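Local coordinates for putative uncharacterized protein (PDB 4XZ7) that is the transglutaminase-like part of a larger, probably secreted, antiphagocytic Streptococcus suis protein that probably cross-links proteins, at residues B[181-186]-B[247-252]; B[220-225]-B[332-337]. All coordinates share one frame; numbering follows the deposited sequence.

Interaction 1: B[181-186]-B[247-252]; sequences VKNINV and YYLGSD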
# COMPACT_ATOMS: atom_id res chain seq x y z
N VAL B 181 -6.03 1.90 0.77
CA VAL B 181 -6.82 2.72 1.70
C VAL B 181 -8.29 2.93 1.32
O VAL B 181 -9.08 3.35 2.15
CB VAL B 181 -6.20 4.15 1.94
CG1 VAL B 181 -4.81 4.06 2.53
CG2 VAL B 181 -6.20 5.00 0.66
N LYS B 182 -8.68 2.60 0.10
CA LYS B 182 -10.02 2.98 -0.37
C LYS B 182 -11.15 2.20 0.34
O LYS B 182 -12.29 2.66 0.40
CB LYS B 182 -10.12 2.79 -1.88
CG LYS B 182 -10.01 1.33 -2.35
CD LYS B 182 -9.99 1.22 -3.88
CE LYS B 182 -10.22 -0.23 -4.34
NZ LYS B 182 -10.11 -0.40 -5.81
N ASN B 183 -10.81 1.05 0.92
CA ASN B 183 -11.81 0.24 1.63
C ASN B 183 -11.64 0.18 3.15
O ASN B 183 -12.34 -0.58 3.83
CB ASN B 183 -11.80 -1.18 1.07
CG ASN B 183 -12.40 -1.27 -0.32
OD1 ASN B 183 -12.83 -0.26 -0.89
ND2 ASN B 183 -12.44 -2.48 -0.87
N ILE B 184 -10.71 0.97 3.69
CA ILE B 184 -10.58 1.03 5.14
C ILE B 184 -10.87 2.44 5.63
O ILE B 184 -11.18 3.33 4.83
CB ILE B 184 -9.20 0.58 5.62
CG1 ILE B 184 -8.08 1.39 4.97
CG2 ILE B 184 -9.03 -0.91 5.38
CD1 ILE B 184 -6.67 1.05 5.51
N ASN B 185 -10.76 2.65 6.94
CA ASN B 185 -11.30 3.86 7.56
C ASN B 185 -12.73 4.05 7.08
O ASN B 185 -13.13 5.15 6.73
CB ASN B 185 -10.44 5.09 7.21
CG ASN B 185 -8.97 4.82 7.38
OD1 ASN B 185 -8.52 4.41 8.45
ND2 ASN B 185 -8.21 5.02 6.31
N VAL B 186 -13.49 2.96 7.04
CA VAL B 186 -14.85 3.00 6.56
C VAL B 186 -15.71 3.96 7.41
O VAL B 186 -15.63 3.96 8.64
CB VAL B 186 -15.48 1.60 6.57
CG1 VAL B 186 -16.99 1.69 6.28
CG2 VAL B 186 -14.77 0.70 5.57
N TYR B 247 -6.76 -10.60 -2.71
CA TYR B 247 -7.46 -11.50 -1.80
C TYR B 247 -8.40 -10.71 -0.88
O TYR B 247 -9.58 -11.05 -0.69
CB TYR B 247 -6.49 -12.32 -0.95
CG TYR B 247 -7.20 -13.14 0.11
CD1 TYR B 247 -7.79 -14.36 -0.21
CD2 TYR B 247 -7.32 -12.67 1.40
CE1 TYR B 247 -8.47 -15.10 0.76
CE2 TYR B 247 -7.99 -13.39 2.37
CZ TYR B 247 -8.56 -14.60 2.05
OH TYR B 247 -9.22 -15.29 3.03
N TYR B 248 -7.87 -9.62 -0.35
CA TYR B 248 -8.64 -8.79 0.56
C TYR B 248 -9.73 -8.05 -0.21
O TYR B 248 -10.86 -7.91 0.28
CB TYR B 248 -7.70 -7.84 1.31
CG TYR B 248 -6.61 -8.64 1.98
CD1 TYR B 248 -6.94 -9.52 3.00
CD2 TYR B 248 -5.30 -8.60 1.54
CE1 TYR B 248 -5.99 -10.30 3.59
CE2 TYR B 248 -4.32 -9.38 2.15
CZ TYR B 248 -4.68 -10.23 3.17
OH TYR B 248 -3.76 -11.03 3.81
N LEU B 249 -9.42 -7.61 -1.43
CA LEU B 249 -10.43 -6.94 -2.25
C LEU B 249 -11.57 -7.87 -2.67
O LEU B 249 -12.68 -7.41 -3.00
CB LEU B 249 -9.80 -6.34 -3.50
CG LEU B 249 -8.82 -5.20 -3.28
CD1 LEU B 249 -8.09 -4.92 -4.60
CD2 LEU B 249 -9.60 -3.99 -2.83
N GLY B 250 -11.30 -9.17 -2.70
CA GLY B 250 -12.35 -10.13 -3.03
C GLY B 250 -13.06 -10.70 -1.81
O GLY B 250 -14.06 -11.43 -1.96
N SER B 251 -12.52 -10.40 -0.62
CA SER B 251 -13.02 -11.01 0.62
C SER B 251 -13.79 -10.06 1.55
O SER B 251 -14.53 -10.53 2.43
CB SER B 251 -11.86 -11.61 1.40
OG SER B 251 -11.21 -12.63 0.66
N ASP B 252 -13.60 -8.75 1.40
CA ASP B 252 -14.20 -7.82 2.34
C ASP B 252 -15.64 -7.45 1.96
O ASP B 252 -16.16 -7.89 0.93
CB ASP B 252 -13.35 -6.55 2.53
CG ASP B 252 -13.34 -5.60 1.33
OD1 ASP B 252 -14.23 -5.66 0.46
OD2 ASP B 252 -12.42 -4.76 1.27
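Asp252 OD2 is held by three groups at once, in the homodimer interface: the amide of Asn183 from the facing loop, and Tyr173 OH and Asn167 ND2 of the second subunit. Within the chain the link is Asn183 ND2 to Asp252 OD2 at 3.1 Å, with an N-H...O angle of 147°. The amide reaches the syn lone pair of OD2, on the side of the other carboxylate oxygen. The planes of the amide and the carboxylate are 53° apart, and OD2 lies tilted from the amide plane. Asp252 OD1 is meanwhile taken by the backbone N of Phe254, capping the start of the helix that follows, so bonds at both oxygens fix the rotation of the carboxylate. The other end of the Asn183 amide is settled as well, since OD1 accepts from Arg190, which also binds the carbonyl of Lys182.

The loop 181-186 connects helix 170-181 to helix 188-205, and its type I turn from Val181 to Ile184 carries Asn183 toward Leu249 and Asp252 of the 247-252 segment, in the transglutaminase-like region. Leu249 adds an apolar contact to the same amide. With CG anti to the carbonyl carbon (chi1 -67°), the side chain brings its CD2 branch, not CD1, to 3.8 Å from Asn183 ND2, the two side chains crossing at about a right angle. Lys182 flanks the same methyl at the exposed margin: its extended chain brings CE to 4.1 Å from Leu249 CD2, while NZ turns to Asn179 OD1.

Tyr248 O accepts from both Ser251 N and Asp252 N, each at 3.1 Å, which sets the backbone from which the Asp252 carboxylate extends. Tyr173 of the second subunit also packs on Leu249.

Interaction 2: B[220-225]-B[332-337]; sequences FVQYVA and STIGED
An ST turn at Ser332 shapes the loop that leans Thr333 and Ile334 against Val221 and Gln222 of helix 213-227. Ser332 OG accepts from two backbone amides, Ile334 N and Glu336 N, both at 3.1 Å and with N-H...O angles of 157° and 152°. This pair of bonds curls the segment around the hydroxyl and holds the base of Ile334, whose CB points toward the helix. The apolar touch is made by branch methyls: Val221 CG1 lies 4.2 Å from Ile334 CG2. Phe275 of helix 264-277 and Ile309 of strand 305-309 also pack on Val221, and Ile334 rests on Lys218 one turn back along the same helix.

Gln222 runs along the exposed margin of this apolar patch. Its CG is anti to the backbone N (chi1 -160°), and a bend at the next torsion turns the amide toward the loop, with NE2 at 4.4 Å from Ile334 CG2. The same nitrogen remains 3.9 Å from Thr333 O, too far for a hydrogen bond. A water lies near both Gln222 NE2 and Thr333 OG1, 3.0 Å from the hydroxyl, although its separation from NE2 is implausibly short and makes the bridge doubtful.

Beyond the turn, Glu336 forms a salt bridge to Arg214, near the start of helix 213-227, and Asp337 binds His307 and Thr308 of strand 305-309. Between the two segments themselves there is no direct hydrogen bond; the direct contact is van der Waals in kind, a methyl pair with the Gln222 amide alongside, which implies little directional preference, while the directional bonds that set the loop's shape lie within the loop and in its ties to neighbouring elements.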
# COMPACT_ATOMS: atom_id res chain seq x y z
N PHE B 220 -31.66 -16.05 -2.98
CA PHE B 220 -30.61 -15.04 -2.83
C PHE B 220 -29.23 -15.57 -3.28
O PHE B 220 -28.50 -14.93 -4.04
CB PHE B 220 -30.52 -14.53 -1.40
CG PHE B 220 -29.52 -13.44 -1.23
CD1 PHE B 220 -29.81 -12.15 -1.65
CD2 PHE B 220 -28.26 -13.71 -0.71
CE1 PHE B 220 -28.87 -11.14 -1.52
CE2 PHE B 220 -27.32 -12.71 -0.59
CZ PHE B 220 -27.61 -11.43 -0.99
N VAL B 221 -28.88 -16.75 -2.77
CA VAL B 221 -27.63 -17.42 -3.06
C VAL B 221 -27.43 -17.57 -4.57
O VAL B 221 -26.38 -17.22 -5.11
CB VAL B 221 -27.58 -18.80 -2.39
CG1 VAL B 221 -26.44 -19.64 -2.94
CG2 VAL B 221 -27.44 -18.65 -0.90
N GLN B 222 -28.47 -18.07 -5.25
CA GLN B 222 -28.39 -18.29 -6.68
C GLN B 222 -28.26 -16.98 -7.44
O GLN B 222 -27.47 -16.86 -8.39
CB GLN B 222 -29.60 -19.07 -7.19
CG GLN B 222 -29.37 -19.75 -8.54
CD GLN B 222 -28.29 -20.85 -8.48
OE1 GLN B 222 -27.16 -20.65 -8.93
NE2 GLN B 222 -28.66 -22.01 -7.95
N TYR B 223 -29.01 -15.97 -7.01
CA TYR B 223 -28.90 -14.67 -7.68
C TYR B 223 -27.48 -14.08 -7.60
O TYR B 223 -26.90 -13.64 -8.61
CB TYR B 223 -29.87 -13.66 -7.08
CG TYR B 223 -29.79 -12.33 -7.80
CD1 TYR B 223 -28.96 -11.31 -7.34
CD2 TYR B 223 -30.52 -12.11 -8.95
CE1 TYR B 223 -28.87 -10.12 -8.00
CE2 TYR B 223 -30.45 -10.92 -9.61
CZ TYR B 223 -29.62 -9.93 -9.14
OH TYR B 223 -29.56 -8.74 -9.81
N VAL B 224 -26.95 -14.03 -6.38
CA VAL B 224 -25.62 -13.45 -6.21
C VAL B 224 -24.61 -14.25 -7.01
O VAL B 224 -23.79 -13.66 -7.72
CB VAL B 224 -25.20 -13.42 -4.74
CG1 VAL B 224 -23.69 -13.12 -4.61
CG2 VAL B 224 -26.02 -12.38 -4.02
N ALA B 225 -24.69 -15.58 -6.95
CA ALA B 225 -23.79 -16.43 -7.75
C ALA B 225 -23.91 -16.14 -9.24
O ALA B 225 -22.95 -16.32 -9.99
CB ALA B 225 -24.08 -17.91 -7.48
N SER B 332 -31.34 -30.80 -2.68
CA SER B 332 -30.99 -29.40 -2.56
C SER B 332 -30.29 -28.97 -3.85
O SER B 332 -29.54 -29.75 -4.44
CB SER B 332 -30.08 -29.14 -1.35
OG SER B 332 -29.51 -27.84 -1.40
N THR B 333 -30.54 -27.74 -4.28
CA THR B 333 -29.86 -27.20 -5.45
C THR B 333 -28.88 -26.11 -5.05
O THR B 333 -28.39 -25.38 -5.91
CB THR B 333 -30.86 -26.62 -6.48
OG1 THR B 333 -31.55 -25.49 -5.93
CG2 THR B 333 -31.87 -27.68 -6.94
N ILE B 334 -28.61 -25.98 -3.75
CA ILE B 334 -27.54 -25.09 -3.28
C ILE B 334 -26.63 -25.79 -2.26
O ILE B 334 -25.94 -25.14 -1.46
CB ILE B 334 -28.07 -23.76 -2.67
CG1 ILE B 334 -28.82 -24.00 -1.35
CG2 ILE B 334 -28.92 -22.98 -3.67
CD1 ILE B 334 -30.22 -24.45 -1.54
N GLY B 335 -26.63 -27.12 -2.29
CA GLY B 335 -25.71 -27.92 -1.50
C GLY B 335 -25.86 -27.80 0.01
O GLY B 335 -24.89 -28.03 0.74
N GLU B 336 -27.06 -27.45 0.47
CA GLU B 336 -27.38 -27.34 1.89
C GLU B 336 -26.77 -28.48 2.72
O GLU B 336 -26.99 -29.66 2.42
CB GLU B 336 -28.90 -27.30 2.07
CG GLU B 336 -29.41 -27.56 3.48
CD GLU B 336 -30.93 -27.41 3.61
OE1 GLU B 336 -31.53 -26.56 2.92
OE2 GLU B 336 -31.53 -28.15 4.42
N ASP B 337 -25.98 -28.10 3.72
CA ASP B 337 -25.45 -29.02 4.72
C ASP B 337 -24.59 -30.13 4.17
O ASP B 337 -24.70 -31.27 4.61
CB ASP B 337 -26.59 -29.64 5.53
CG ASP B 337 -27.25 -28.64 6.42
OD1 ASP B 337 -26.54 -27.73 6.89
OD2 ASP B 337 -28.47 -28.76 6.67
O HOH W 1 -30.77 -22.92 -7.19

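In the fold
Interactions 1 and 2 each join a loop to a helix of the transglutaminase-like region, but their centres are about 25 Å apart and they share no element. Interaction 1 is buried close to the middle of the chain, where the connection out of helix 170-181 meets helix 245-251 and the second subunit. Interaction 2 is partly exposed, about 28 Å from the chain centre, and no other chain of the assembly touches it. The chemistry differs accordingly: a directional amide-carboxylate bond beside the dimer partner in the first, and methyl contacts beside the exposed Gln222 in the second. Along the sequence their segments alternate.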